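Local coordinates for leucine-rich repeat protein (Bacteroides thetaiotaomicron, PDB 4ECN) that is of unknown function but probably binds other proteins outside the cell through its leucine-rich repeats, at residues P315-D320 with T326-A331; I634-N639 with I663-D668; V46-N51 with D76-L81; A531-D536 with F553-N558; N409-M414 with Q777-G782. All coordinates share one frame; numbering follows the deposited sequence.

Contact 1 (P315-D320 with T326-A331); sequences PGVDLD and TGLSLA. With NA (sodium ion), chain B.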
# COMPACT_ATOMS: atom_id res chain seq x y z
N PRO A 315 1.66 -15.17 7.65
CA PRO A 315 0.93 -13.96 7.21
C PRO A 315 1.63 -13.38 5.97
O PRO A 315 2.85 -13.13 5.99
CB PRO A 315 0.99 -13.04 8.42
CG PRO A 315 2.17 -13.50 9.22
CD PRO A 315 2.29 -14.97 8.98
N GLY A 316 0.86 -13.28 4.87
CA GLY A 316 1.36 -12.82 3.57
C GLY A 316 1.63 -13.93 2.56
O GLY A 316 1.77 -13.66 1.36
N VAL A 317 1.69 -15.20 3.04
CA VAL A 317 1.94 -16.37 2.20
C VAL A 317 0.61 -17.05 1.91
O VAL A 317 -0.17 -17.33 2.83
CB VAL A 317 2.97 -17.38 2.80
CG1 VAL A 317 3.13 -18.61 1.92
CG2 VAL A 317 4.32 -16.73 3.04
N ASP A 318 0.39 -17.33 0.61
CA ASP A 318 -0.77 -18.01 0.04
C ASP A 318 -0.26 -19.35 -0.59
O ASP A 318 0.81 -19.39 -1.22
CB ASP A 318 -1.51 -17.09 -0.98
CG ASP A 318 -1.90 -15.72 -0.43
OD1 ASP A 318 -2.95 -15.63 0.26
OD2 ASP A 318 -1.15 -14.72 -0.68
N LEU A 319 -0.99 -20.46 -0.32
CA LEU A 319 -0.61 -21.80 -0.75
C LEU A 319 -1.67 -22.45 -1.62
O LEU A 319 -2.84 -22.03 -1.60
CB LEU A 319 -0.36 -22.73 0.47
CG LEU A 319 0.59 -22.28 1.57
CD1 LEU A 319 0.49 -23.18 2.75
CD2 LEU A 319 2.03 -22.18 1.09
N ASP A 320 -1.26 -23.50 -2.35
CA ASP A 320 -2.16 -24.28 -3.16
C ASP A 320 -2.56 -25.53 -2.36
O ASP A 320 -1.97 -25.80 -1.30
CB ASP A 320 -1.58 -24.63 -4.56
CG ASP A 320 -0.38 -25.56 -4.68
OD1 ASP A 320 -0.18 -26.41 -3.78
OD2 ASP A 320 0.28 -25.53 -5.74
N THR A 326 2.03 -20.03 -3.58
CA THR A 326 1.44 -19.43 -4.78
C THR A 326 1.45 -17.91 -4.71
O THR A 326 1.31 -17.23 -5.74
CB THR A 326 0.02 -19.94 -4.99
OG1 THR A 326 -0.76 -19.71 -3.81
CG2 THR A 326 0.00 -21.40 -5.35
N GLY A 327 1.61 -17.40 -3.50
CA GLY A 327 1.66 -15.97 -3.22
C GLY A 327 2.62 -15.67 -2.10
O GLY A 327 2.70 -16.40 -1.11
N LEU A 328 3.36 -14.59 -2.25
CA LEU A 328 4.27 -14.12 -1.23
C LEU A 328 4.24 -12.58 -1.19
O LEU A 328 4.53 -11.95 -2.21
CB LEU A 328 5.69 -14.67 -1.48
CG LEU A 328 6.84 -14.11 -0.64
CD1 LEU A 328 6.64 -14.40 0.82
CD2 LEU A 328 8.13 -14.70 -1.07
N SER A 329 3.90 -11.99 -0.00
CA SER A 329 3.90 -10.53 0.18
C SER A 329 4.74 -10.15 1.39
O SER A 329 4.41 -10.53 2.52
CB SER A 329 2.49 -9.96 0.30
OG SER A 329 2.54 -8.55 0.45
N LEU A 330 5.82 -9.40 1.17
CA LEU A 330 6.68 -8.93 2.26
C LEU A 330 6.26 -7.52 2.68
O LEU A 330 6.89 -6.93 3.56
CB LEU A 330 8.15 -8.97 1.85
CG LEU A 330 8.69 -10.31 1.38
CD1 LEU A 330 10.15 -10.20 1.07
CD2 LEU A 330 8.46 -11.43 2.42
N ALA A 331 5.18 -7.00 2.08
CA ALA A 331 4.64 -5.68 2.36
C ALA A 331 4.20 -5.56 3.83
O ALA A 331 3.54 -6.47 4.35
CB ALA A 331 3.47 -5.38 1.44
NA NA B . -1.42 -17.12 5.14

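Contact 2 (I634-N639 with I663-D668); sequences IPNIFN and ISCSMD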
# COMPACT_ATOMS: atom_id res chain seq x y z
N ILE A 634 -9.16 25.69 -24.37
CA ILE A 634 -9.81 24.39 -24.21
C ILE A 634 -9.44 23.61 -25.49
O ILE A 634 -9.69 24.12 -26.60
CB ILE A 634 -11.34 24.48 -23.94
CG1 ILE A 634 -11.65 25.24 -22.62
CG2 ILE A 634 -12.01 23.09 -23.92
CD1 ILE A 634 -12.91 26.05 -22.69
N PRO A 635 -8.73 22.45 -25.38
CA PRO A 635 -8.34 21.72 -26.59
C PRO A 635 -9.55 21.08 -27.30
O PRO A 635 -10.46 20.59 -26.62
CB PRO A 635 -7.36 20.66 -26.06
CG PRO A 635 -7.79 20.43 -24.66
CD PRO A 635 -8.31 21.74 -24.15
N ASN A 636 -9.57 21.10 -28.65
CA ASN A 636 -10.67 20.53 -29.44
C ASN A 636 -10.46 19.00 -29.65
O ASN A 636 -10.39 18.51 -30.80
CB ASN A 636 -10.80 21.27 -30.78
CG ASN A 636 -12.10 21.01 -31.49
OD1 ASN A 636 -13.10 20.61 -30.89
ND2 ASN A 636 -12.13 21.30 -32.77
N ILE A 637 -10.38 18.24 -28.53
CA ILE A 637 -10.12 16.81 -28.55
C ILE A 637 -11.35 15.99 -28.09
O ILE A 637 -11.22 14.78 -27.88
CB ILE A 637 -8.88 16.46 -27.69
CG1 ILE A 637 -9.00 16.98 -26.25
CG2 ILE A 637 -7.60 16.95 -28.38
CD1 ILE A 637 -8.01 16.34 -25.26
N PHE A 638 -12.54 16.62 -28.00
CA PHE A 638 -13.78 15.95 -27.58
C PHE A 638 -14.84 16.11 -28.67
O PHE A 638 -14.58 16.79 -29.65
CB PHE A 638 -14.28 16.49 -26.23
CG PHE A 638 -13.20 16.64 -25.19
CD1 PHE A 638 -12.67 15.54 -24.55
CD2 PHE A 638 -12.70 17.90 -24.87
CE1 PHE A 638 -11.66 15.68 -23.59
CE2 PHE A 638 -11.68 18.03 -23.92
CZ PHE A 638 -11.17 16.92 -23.29
N ASN A 639 -16.01 15.45 -28.53
CA ASN A 639 -17.09 15.56 -29.51
C ASN A 639 -18.41 15.53 -28.78
O ASN A 639 -18.73 14.53 -28.16
CB ASN A 639 -17.01 14.44 -30.55
CG ASN A 639 -17.95 14.56 -31.74
OD1 ASN A 639 -18.56 15.61 -32.02
ND2 ASN A 639 -18.05 13.48 -32.50
N ILE A 663 -11.01 29.13 -27.10
CA ILE A 663 -10.60 28.04 -28.01
C ILE A 663 -9.64 28.57 -29.11
O ILE A 663 -9.76 29.73 -29.52
CB ILE A 663 -11.82 27.31 -28.64
CG1 ILE A 663 -12.77 28.30 -29.39
CG2 ILE A 663 -12.55 26.48 -27.58
CD1 ILE A 663 -13.85 27.68 -30.32
N SER A 664 -8.69 27.73 -29.57
CA SER A 664 -7.72 28.15 -30.62
C SER A 664 -8.28 27.95 -32.06
O SER A 664 -7.80 28.61 -32.99
CB SER A 664 -6.40 27.41 -30.48
OG SER A 664 -6.59 26.04 -30.20
N CYS A 665 -9.28 27.07 -32.25
CA CYS A 665 -9.86 26.80 -33.56
C CYS A 665 -11.05 27.74 -33.84
O CYS A 665 -11.50 28.46 -32.94
CB CYS A 665 -10.29 25.33 -33.67
SG CYS A 665 -11.66 24.86 -32.58
N SER A 666 -11.58 27.69 -35.07
CA SER A 666 -12.75 28.45 -35.48
C SER A 666 -14.01 27.85 -34.85
O SER A 666 -14.01 26.68 -34.45
CB SER A 666 -12.85 28.47 -37.00
OG SER A 666 -12.94 27.16 -37.53
N MSE A 667 -15.09 28.63 -34.77
CA MSE A 667 -16.34 28.17 -34.19
C MSE A 667 -16.93 27.01 -35.02
O MSE A 667 -17.51 26.06 -34.47
CB MSE A 667 -17.31 29.35 -34.11
CG MSE A 667 -18.61 29.05 -33.39
SE MSE A 667 -18.35 28.47 -31.55
CE MSE A 667 -19.46 26.92 -31.56
N ASP A 668 -16.73 27.07 -36.34
CA ASP A 668 -17.21 26.09 -37.32
C ASP A 668 -16.48 24.74 -37.18
O ASP A 668 -17.06 23.69 -37.49
CB ASP A 668 -17.02 26.66 -38.73
CG ASP A 668 -17.52 28.10 -38.85
OD1 ASP A 668 -18.75 28.32 -38.70
OD2 ASP A 668 -16.66 29.01 -39.00

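Contact 3 (V46-N51 with D76-L81); sequences VVMTHN and DKLQLL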
# COMPACT_ATOMS: atom_id res chain seq x y z
N VAL A 46 29.86 -30.77 33.68
CA VAL A 46 29.42 -29.80 32.69
C VAL A 46 29.83 -30.33 31.30
O VAL A 46 31.01 -30.57 31.02
CB VAL A 46 29.96 -28.38 33.00
CG1 VAL A 46 29.45 -27.37 31.99
CG2 VAL A 46 29.58 -27.94 34.41
N VAL A 47 28.81 -30.53 30.46
CA VAL A 47 28.96 -30.99 29.08
C VAL A 47 29.16 -29.75 28.19
O VAL A 47 28.33 -28.83 28.21
CB VAL A 47 27.75 -31.87 28.65
CG1 VAL A 47 27.84 -32.29 27.19
CG2 VAL A 47 27.63 -33.10 29.54
N MSE A 48 30.26 -29.71 27.43
CA MSE A 48 30.59 -28.58 26.55
C MSE A 48 30.96 -29.02 25.15
O MSE A 48 31.30 -30.18 24.93
CB MSE A 48 31.78 -27.80 27.11
CG MSE A 48 31.48 -26.95 28.32
SE MSE A 48 33.15 -26.51 29.21
CE MSE A 48 33.53 -28.29 30.04
N THR A 49 30.98 -28.05 24.21
CA THR A 49 31.39 -28.25 22.82
C THR A 49 32.32 -27.10 22.38
O THR A 49 31.96 -25.93 22.52
CB THR A 49 30.18 -28.37 21.88
OG1 THR A 49 29.34 -27.23 22.03
CG2 THR A 49 29.37 -29.64 22.10
N HIS A 50 33.52 -27.45 21.89
CA HIS A 50 34.52 -26.50 21.40
C HIS A 50 35.01 -26.96 20.02
O HIS A 50 35.87 -27.85 19.93
CB HIS A 50 35.70 -26.33 22.40
CG HIS A 50 36.83 -25.45 21.93
ND1 HIS A 50 36.65 -24.10 21.65
CD2 HIS A 50 38.15 -25.75 21.78
CE1 HIS A 50 37.84 -23.63 21.30
NE2 HIS A 50 38.77 -24.58 21.37
N ASN A 51 34.43 -26.35 18.96
CA ASN A 51 34.70 -26.62 17.54
C ASN A 51 34.61 -28.14 17.26
O ASN A 51 35.61 -28.79 16.95
CB ASN A 51 36.06 -26.03 17.09
CG ASN A 51 36.14 -24.52 17.10
OD1 ASN A 51 36.53 -23.89 18.09
ND2 ASN A 51 35.81 -23.90 15.97
N ASP A 76 35.28 -26.10 41.49
CA ASP A 76 36.74 -26.07 41.46
C ASP A 76 37.22 -25.47 40.12
O ASP A 76 36.47 -25.50 39.14
CB ASP A 76 37.32 -27.51 41.62
CG ASP A 76 37.38 -28.14 43.01
OD1 ASP A 76 37.64 -27.40 43.99
OD2 ASP A 76 37.34 -29.39 43.09
N LYS A 77 38.46 -24.94 40.08
CA LYS A 77 39.03 -24.39 38.83
C LYS A 77 39.13 -25.47 37.76
O LYS A 77 39.52 -26.60 38.06
CB LYS A 77 40.43 -23.78 39.06
CG LYS A 77 40.51 -22.28 39.38
CD LYS A 77 42.00 -21.87 39.47
CE LYS A 77 42.24 -20.39 39.63
NZ LYS A 77 43.68 -20.02 39.47
N LEU A 78 38.78 -25.12 36.52
CA LEU A 78 38.88 -26.05 35.40
C LEU A 78 39.84 -25.48 34.35
O LEU A 78 39.52 -24.46 33.73
CB LEU A 78 37.49 -26.33 34.80
CG LEU A 78 37.42 -27.10 33.47
CD1 LEU A 78 38.04 -28.48 33.59
CD2 LEU A 78 36.00 -27.16 32.95
N GLN A 79 40.99 -26.14 34.15
CA GLN A 79 41.93 -25.67 33.15
C GLN A 79 41.47 -26.10 31.77
O GLN A 79 41.27 -27.29 31.52
CB GLN A 79 43.35 -26.17 33.42
CG GLN A 79 44.41 -25.47 32.57
CD GLN A 79 45.81 -25.88 32.93
OE1 GLN A 79 46.09 -26.43 34.01
NE2 GLN A 79 46.75 -25.58 32.05
N LEU A 80 41.28 -25.13 30.88
CA LEU A 80 40.86 -25.33 29.50
C LEU A 80 41.70 -24.51 28.58
O LEU A 80 42.29 -23.54 29.02
CB LEU A 80 39.38 -24.96 29.31
CG LEU A 80 38.33 -25.85 29.97
CD1 LEU A 80 37.00 -25.15 30.03
CD2 LEU A 80 38.20 -27.17 29.25
N LEU A 81 41.74 -24.87 27.29
CA LEU A 81 42.50 -24.08 26.33
C LEU A 81 41.66 -22.87 25.94
O LEU A 81 40.46 -22.99 25.72
CB LEU A 81 42.92 -24.92 25.12
CG LEU A 81 44.09 -24.33 24.32
CD1 LEU A 81 45.18 -25.38 24.06
CD2 LEU A 81 43.61 -23.58 23.04

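Contact 4 (A531-D536 with F553-N558); sequences AQLKAD and FYMGYN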
# COMPACT_ATOMS: atom_id res chain seq x y z
N ALA A 531 15.87 14.00 -18.60
CA ALA A 531 16.47 13.44 -19.80
C ALA A 531 16.36 11.92 -19.78
O ALA A 531 15.96 11.32 -20.79
CB ALA A 531 17.93 13.87 -19.92
N GLN A 532 16.66 11.30 -18.62
CA GLN A 532 16.65 9.86 -18.47
C GLN A 532 15.25 9.28 -18.59
O GLN A 532 15.07 8.27 -19.26
CB GLN A 532 17.29 9.45 -17.14
CG GLN A 532 17.57 7.95 -16.98
CD GLN A 532 18.36 7.35 -18.11
OE1 GLN A 532 19.44 7.82 -18.48
NE2 GLN A 532 17.83 6.27 -18.67
N LEU A 533 14.26 9.93 -18.00
CA LEU A 533 12.89 9.45 -18.06
C LEU A 533 12.37 9.48 -19.50
O LEU A 533 11.73 8.51 -19.91
CB LEU A 533 11.98 10.26 -17.15
CG LEU A 533 10.60 9.66 -16.86
CD1 LEU A 533 10.69 8.22 -16.34
CD2 LEU A 533 9.80 10.52 -15.90
N LYS A 534 12.68 10.55 -20.27
CA LYS A 534 12.25 10.71 -21.67
C LYS A 534 12.84 9.55 -22.49
O LYS A 534 12.12 8.93 -23.26
CB LYS A 534 12.64 12.10 -22.23
CG LYS A 534 12.05 12.42 -23.61
CD LYS A 534 12.55 13.74 -24.16
CE LYS A 534 11.96 14.03 -25.53
NZ LYS A 534 12.52 15.27 -26.14
N ALA A 535 14.11 9.24 -22.27
CA ALA A 535 14.79 8.11 -22.90
C ALA A 535 14.10 6.78 -22.57
O ALA A 535 13.79 6.00 -23.47
CB ALA A 535 16.23 8.07 -22.44
N ASP A 536 13.85 6.53 -21.28
CA ASP A 536 13.25 5.30 -20.79
C ASP A 536 11.84 5.11 -21.37
O ASP A 536 11.54 4.00 -21.83
CB ASP A 536 13.21 5.30 -19.25
CG ASP A 536 14.52 4.93 -18.57
OD1 ASP A 536 15.40 4.30 -19.23
OD2 ASP A 536 14.64 5.18 -17.34
N PHE A 553 -0.34 2.96 -17.77
CA PHE A 553 0.95 3.53 -17.47
C PHE A 553 0.79 4.67 -16.43
O PHE A 553 0.20 5.71 -16.72
CB PHE A 553 1.63 3.99 -18.76
CG PHE A 553 3.07 4.43 -18.63
CD1 PHE A 553 3.95 3.74 -17.80
CD2 PHE A 553 3.57 5.47 -19.40
CE1 PHE A 553 5.28 4.14 -17.69
CE2 PHE A 553 4.91 5.86 -19.29
CZ PHE A 553 5.75 5.19 -18.44
N TYR A 554 1.26 4.42 -15.20
CA TYR A 554 1.33 5.38 -14.10
C TYR A 554 2.74 5.90 -13.99
O TYR A 554 3.64 5.12 -13.68
CB TYR A 554 0.92 4.75 -12.76
CG TYR A 554 -0.52 4.34 -12.60
CD1 TYR A 554 -1.52 5.28 -12.34
CD2 TYR A 554 -0.87 2.99 -12.52
CE1 TYR A 554 -2.84 4.90 -12.09
CE2 TYR A 554 -2.19 2.60 -12.26
CZ TYR A 554 -3.17 3.56 -12.06
OH TYR A 554 -4.47 3.19 -11.81
N MSE A 555 2.97 7.18 -14.26
CA MSE A 555 4.32 7.74 -14.13
C MSE A 555 4.26 9.15 -13.49
O MSE A 555 5.07 10.03 -13.79
CB MSE A 555 5.06 7.77 -15.47
CG MSE A 555 4.26 8.40 -16.59
SE MSE A 555 5.46 9.10 -17.92
CE MSE A 555 6.11 10.67 -16.95
N GLY A 556 3.35 9.32 -12.54
CA GLY A 556 3.20 10.58 -11.82
C GLY A 556 4.30 10.83 -10.82
O GLY A 556 5.05 9.91 -10.49
N TYR A 557 4.42 12.07 -10.33
CA TYR A 557 5.38 12.53 -9.32
C TYR A 557 6.81 12.23 -9.73
O TYR A 557 7.62 11.82 -8.90
CB TYR A 557 5.09 11.90 -7.96
CG TYR A 557 3.74 12.27 -7.41
CD1 TYR A 557 3.58 13.40 -6.61
CD2 TYR A 557 2.61 11.49 -7.68
CE1 TYR A 557 2.34 13.74 -6.09
CE2 TYR A 557 1.36 11.84 -7.18
CZ TYR A 557 1.23 12.96 -6.38
OH TYR A 557 0.02 13.30 -5.83
N ASN A 558 7.11 12.46 -11.02
CA ASN A 558 8.41 12.25 -11.62
C ASN A 558 8.95 13.56 -12.18
O ASN A 558 8.50 14.61 -11.73
CB ASN A 558 8.33 11.18 -12.68
CG ASN A 558 8.39 9.81 -12.11
OD1 ASN A 558 9.22 9.52 -11.24
ND2 ASN A 558 7.56 8.92 -12.62

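Contact 5 (N409-M414 with Q777-G782); sequences NRNPEM and QLKAFG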
# COMPACT_ATOMS: atom_id res chain seq x y z
N ASN A 409 -26.44 17.69 -2.16
CA ASN A 409 -26.46 16.64 -1.15
C ASN A 409 -27.85 16.44 -0.57
O ASN A 409 -28.21 15.28 -0.34
CB ASN A 409 -25.49 16.93 -0.04
CG ASN A 409 -24.05 16.70 -0.44
OD1 ASN A 409 -23.73 15.86 -1.30
ND2 ASN A 409 -23.15 17.41 0.21
N ARG A 410 -28.64 17.53 -0.39
CA ARG A 410 -30.00 17.38 0.13
C ARG A 410 -31.02 17.27 -1.04
O ARG A 410 -32.21 17.42 -0.80
CB ARG A 410 -30.39 18.50 1.11
CG ARG A 410 -30.47 19.88 0.52
CD ARG A 410 -30.83 20.89 1.58
NE ARG A 410 -30.75 22.23 1.00
CZ ARG A 410 -29.73 23.06 1.18
NH1 ARG A 410 -28.73 22.74 1.99
NH2 ARG A 410 -29.73 24.26 0.59
N ASN A 411 -30.56 16.95 -2.27
CA ASN A 411 -31.45 16.74 -3.40
C ASN A 411 -31.44 15.24 -3.74
O ASN A 411 -30.41 14.73 -4.19
CB ASN A 411 -31.07 17.61 -4.62
CG ASN A 411 -32.02 17.51 -5.81
OD1 ASN A 411 -32.81 16.57 -5.95
ND2 ASN A 411 -31.96 18.49 -6.71
N PRO A 412 -32.56 14.50 -3.53
CA PRO A 412 -32.55 13.05 -3.81
C PRO A 412 -32.58 12.73 -5.31
O PRO A 412 -32.35 11.57 -5.68
CB PRO A 412 -33.82 12.55 -3.12
CG PRO A 412 -34.29 13.71 -2.24
CD PRO A 412 -33.86 14.93 -2.98
N GLU A 413 -32.83 13.74 -6.18
CA GLU A 413 -32.81 13.57 -7.65
C GLU A 413 -31.37 13.55 -8.21
O GLU A 413 -31.20 13.32 -9.41
CB GLU A 413 -33.60 14.70 -8.35
CG GLU A 413 -35.09 14.78 -8.05
CD GLU A 413 -35.79 15.91 -8.81
OE1 GLU A 413 -35.48 17.09 -8.55
OE2 GLU A 413 -36.65 15.59 -9.66
N MSE A 414 -30.34 13.84 -7.37
CA MSE A 414 -28.93 13.87 -7.75
C MSE A 414 -28.10 13.03 -6.77
O MSE A 414 -28.44 12.96 -5.59
CB MSE A 414 -28.41 15.32 -7.80
CG MSE A 414 -29.05 16.19 -8.89
SE MSE A 414 -28.84 18.16 -8.62
CE MSE A 414 -29.99 18.88 -10.08
N GLN A 777 -37.63 25.45 -10.64
CA GLN A 777 -36.82 24.39 -10.07
C GLN A 777 -35.65 24.94 -9.29
O GLN A 777 -34.84 24.14 -8.82
CB GLN A 777 -36.30 23.47 -11.20
CG GLN A 777 -37.41 22.83 -12.04
CD GLN A 777 -38.33 21.88 -11.28
OE1 GLN A 777 -37.91 20.85 -10.74
NE2 GLN A 777 -39.62 22.17 -11.30
N LEU A 778 -35.54 26.27 -9.12
CA LEU A 778 -34.44 26.85 -8.35
C LEU A 778 -34.61 26.49 -6.88
O LEU A 778 -35.58 26.92 -6.27
CB LEU A 778 -34.35 28.38 -8.54
CG LEU A 778 -33.11 29.09 -7.90
CD1 LEU A 778 -31.81 28.73 -8.63
CD2 LEU A 778 -33.29 30.59 -7.89
N LYS A 779 -33.68 25.66 -6.34
CA LYS A 779 -33.70 25.20 -4.93
C LYS A 779 -32.71 26.00 -4.03
O LYS A 779 -32.93 26.05 -2.81
CB LYS A 779 -33.38 23.70 -4.83
CG LYS A 779 -34.55 22.79 -5.24
CD LYS A 779 -34.18 21.93 -6.44
CE LYS A 779 -35.35 21.24 -7.09
NZ LYS A 779 -34.94 20.57 -8.37
N ALA A 780 -31.65 26.62 -4.61
CA ALA A 780 -30.63 27.38 -3.87
C ALA A 780 -30.05 28.49 -4.71
O ALA A 780 -29.63 28.26 -5.85
CB ALA A 780 -29.51 26.48 -3.40
N PHE A 781 -29.96 29.68 -4.11
CA PHE A 781 -29.37 30.82 -4.78
C PHE A 781 -28.48 31.58 -3.82
O PHE A 781 -28.87 31.83 -2.69
CB PHE A 781 -30.46 31.73 -5.35
CG PHE A 781 -29.89 32.74 -6.31
CD1 PHE A 781 -29.57 32.37 -7.61
CD2 PHE A 781 -29.65 34.04 -5.91
CE1 PHE A 781 -29.02 33.29 -8.49
CE2 PHE A 781 -29.08 34.96 -6.79
CZ PHE A 781 -28.77 34.58 -8.08
N GLY A 782 -27.29 31.95 -4.27
CA GLY A 782 -26.32 32.70 -3.48
C GLY A 782 -25.81 33.94 -4.19
O GLY A 782 -25.46 33.89 -5.37

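Contact 1 (P315-D320 with T326-A331)
The D318 carbonyl has the backbone N atoms of T326 and G327 on one and the same face of its plane. T326 N lies 2.7 Å from D318 O, in a nearly straight bond tilted 28° from that plane. G327 N stands further above it, at 3.1 Å from D318 O. A weak third bond comes from T326 OG1, 3.0 Å from the same oxygen. The D318 carboxylate takes a different course: its OD2 passes over the backbone of G327, 4.0 Å from G327 CA. Two residues thus face D318, which makes a classic beta bulge. In the other direction D318 N donates to G327 O at 3.0 Å, also nearly straight. The strands form an antiparallel hairpin. Strand 317-319 is the outermost strand of a leucine-rich repeat sheet, and strand 325-329 leads on to its parallel neighbour 351-353. At the far end S329 N bonds to G316 O at 3.0 Å. On the face towards helix 266-280, V317 CG2 meets L328 CD1 at 4.0 Å, the two side chains crossing at a slant. The T326 torsion (chi1 55°) places OG1 near D318 O and sends CG2 to D320 CB, 3.7 Å away. With an alanine here, D318 O would probably lose its weak hydroxyl bond and D320 CB would be left without its methyl partner. D320 OD1 takes bonds from N322 N and R324 N in the turn. V317 O and Q314 O bind a sodium ion.

Contact 2 (I634-N639 with I663-D668)
I634 and N636 touch I663 and C665 where two loops of the leucine-rich repeat solenoid lie side by side. The loop holding 634-639 follows strand 623-625. The loop holding 663-668 follows the next strand of the parallel sheet, 646-650. The van der Waals part of the contact is small. I663 CG2 rests against the carbonyl oxygen I634 O at 3.8 Å and against the side chain at I634 CB, 4.3 Å away. CG2 reaches this place because it is anti to the carbonyl carbon of I663, while CG1 leads away. Y670 packs on both I663 and N636.

The polar side centres on the N636 amide. Its CG is anti to the backbone N (chi1 -165°), which carries the group towards the second loop. There OD1 accepts from K671 N, and ND2 donates to D669 O. Both ends of the amide are therefore tied to the backbone just past 663-668, which fixes its rotation. The backbone of N636 also forms the centre of an inverse gamma turn, closed by a weak bond from I637 N to P635 O at 3.0 Å. C665 SG lies over one face of the N636 amide, above its nitrogen, 3.6 Å from N636 ND2 and 4.0 Å from N636 CG.

Contact 3 (V46-N51 with D76-L81)
M48, a selenomethionine, reaches from strand 43-49 to L78 and L80 on strand 73-81. This is core packing in the first DUF4458 domain, whose curled beta sheet is consistent with its place in the transthyretin clan. The two strands are not paired with each other. Strand 54-63 is hydrogen-bonded to both, and their side chains meet across the interior of the curl. M48 and L78 meet tip to tip, with M48 CE 4.0 Å from L78 CD2. L80 crosses M48 at a slant instead and meets the selenium. One side chain thus serves two leucines, SE for one and CE for the other. The bend at chi3 (-74°) turns the terminal methyl aside towards L78.

The next shell holds these groups in place. V47 and T49, on each side of M48, bond through their backbones to strand 83-93, while L78 bonds to V13 of strand 10-18. The L78 side chain also packs on Q57 and L59 of strand 54-63. L80 packs on Y85 of strand 83-93, and its CD1 lies 4.2 Å from M48 SE.

Contact 4 (A531-D536 with F553-N558)
Helical segment 531-536 runs beside segment 553-558 without backbone contact, and the nearest alpha carbons, L533 CA and N558 CA, are 8.3 Å apart. One side chain, L533, bridges the gap. Its CG is anti to the backbone N (chi1 -166°), which extends the leucine out from the helix. The CD2 branch does all the touching. It lies 3.6 Å from N558 CB, where the two side chains cross at about a right angle. The same methyl is 3.8 Å from CE of M555, a selenomethionine, which L533 crosses at a slant. M555 bends at chi3 (-74°) and so brings CE round to the leucine. Its CG lies over one face of the F553 ring, 3.8 Å above the plane and offset towards the rim.

The contact belongs to a beta-alpha-beta unit: strand 519-521, helix 530-542 and strand 552-554. The sequence FYMGYN fits the LxLxxN signature of a leucine-rich repeat. F553 and M555 take the inward leucine positions, and N558 is the motif asparagine. W537, one helical turn on from L533, meets both the F553 ring and M555.

N558 offers L533 its CB and uses its amide on backbone groups. OD1 accepts from N525 N and ND2 donates to I522 O, which joins its loop to that of the preceding strand. ND2 also bonds weakly to M555 O at 3.0 Å. M555 O accepts from N583 ND2 as well, a like tie to the following strand.

Contact 5 (N409-M414 with Q777-G782)
K779 lays its chain across the side chain of N411 at about a right angle, with K779 CD 4.1 Å from N411 ND2. The contact joins the leucine-rich repeat solenoid to a distant part of the chain. K779 comes just before strand 780-782 of the parallel sheet of the C-terminal repeats. N411 lies in the loop after helix 402-409, which itself packs on that strand through L403 and A407 against A780. The K779 chain bends at chi2 (118°) and carries its ammonium group on towards E413. The salt bridge there is long, with K779 NZ 3.5 Å from E413 OE1. K779 NZ is also hydrogen-bonded to S756 OG, its firmer partner, beside the neighbouring strand. R410 adds a tie of its own, from NH2 to Q810 OE1.

On the loop side, residues N411 to M414 form a type I beta turn. The turn carries a weak backbone bond from M414 N to N411 O at 3.3 Å. It also holds an Asx turn. With CG anti to the backbone N (chi1 -176°), the N411 amide turns its nitrogen to K779 and its oxygen back to E413 N. With an alanine in its place, E413 N would probably lose its side-chain partner, and the turn presenting E413 to K779 would be freer to move. N411 OD1 accepts from E413 N at 2.8 Å.

Overall arrangement
Contact 3 comes first along the chain and closes a loop within the first DUF4458 domain. Contacts 3 and 2 lie on opposite sides of the chain's centre, about 92 Å apart between centres. Contact 1 follows in series and closes a short hairpin at one edge of the first leucine-rich repeat sheet. Contact 5 opens next, at 409-414, and closes only at 777-782. Contacts 4 and 2 both fall within this long loop, one after the other. Contact 4 lies on the same sheet as contact 1, about 31 Å away between centres. Contact 2 joins loops of the second sheet, which contact 5 ties to the 409-414 loop. None of the contacts cross.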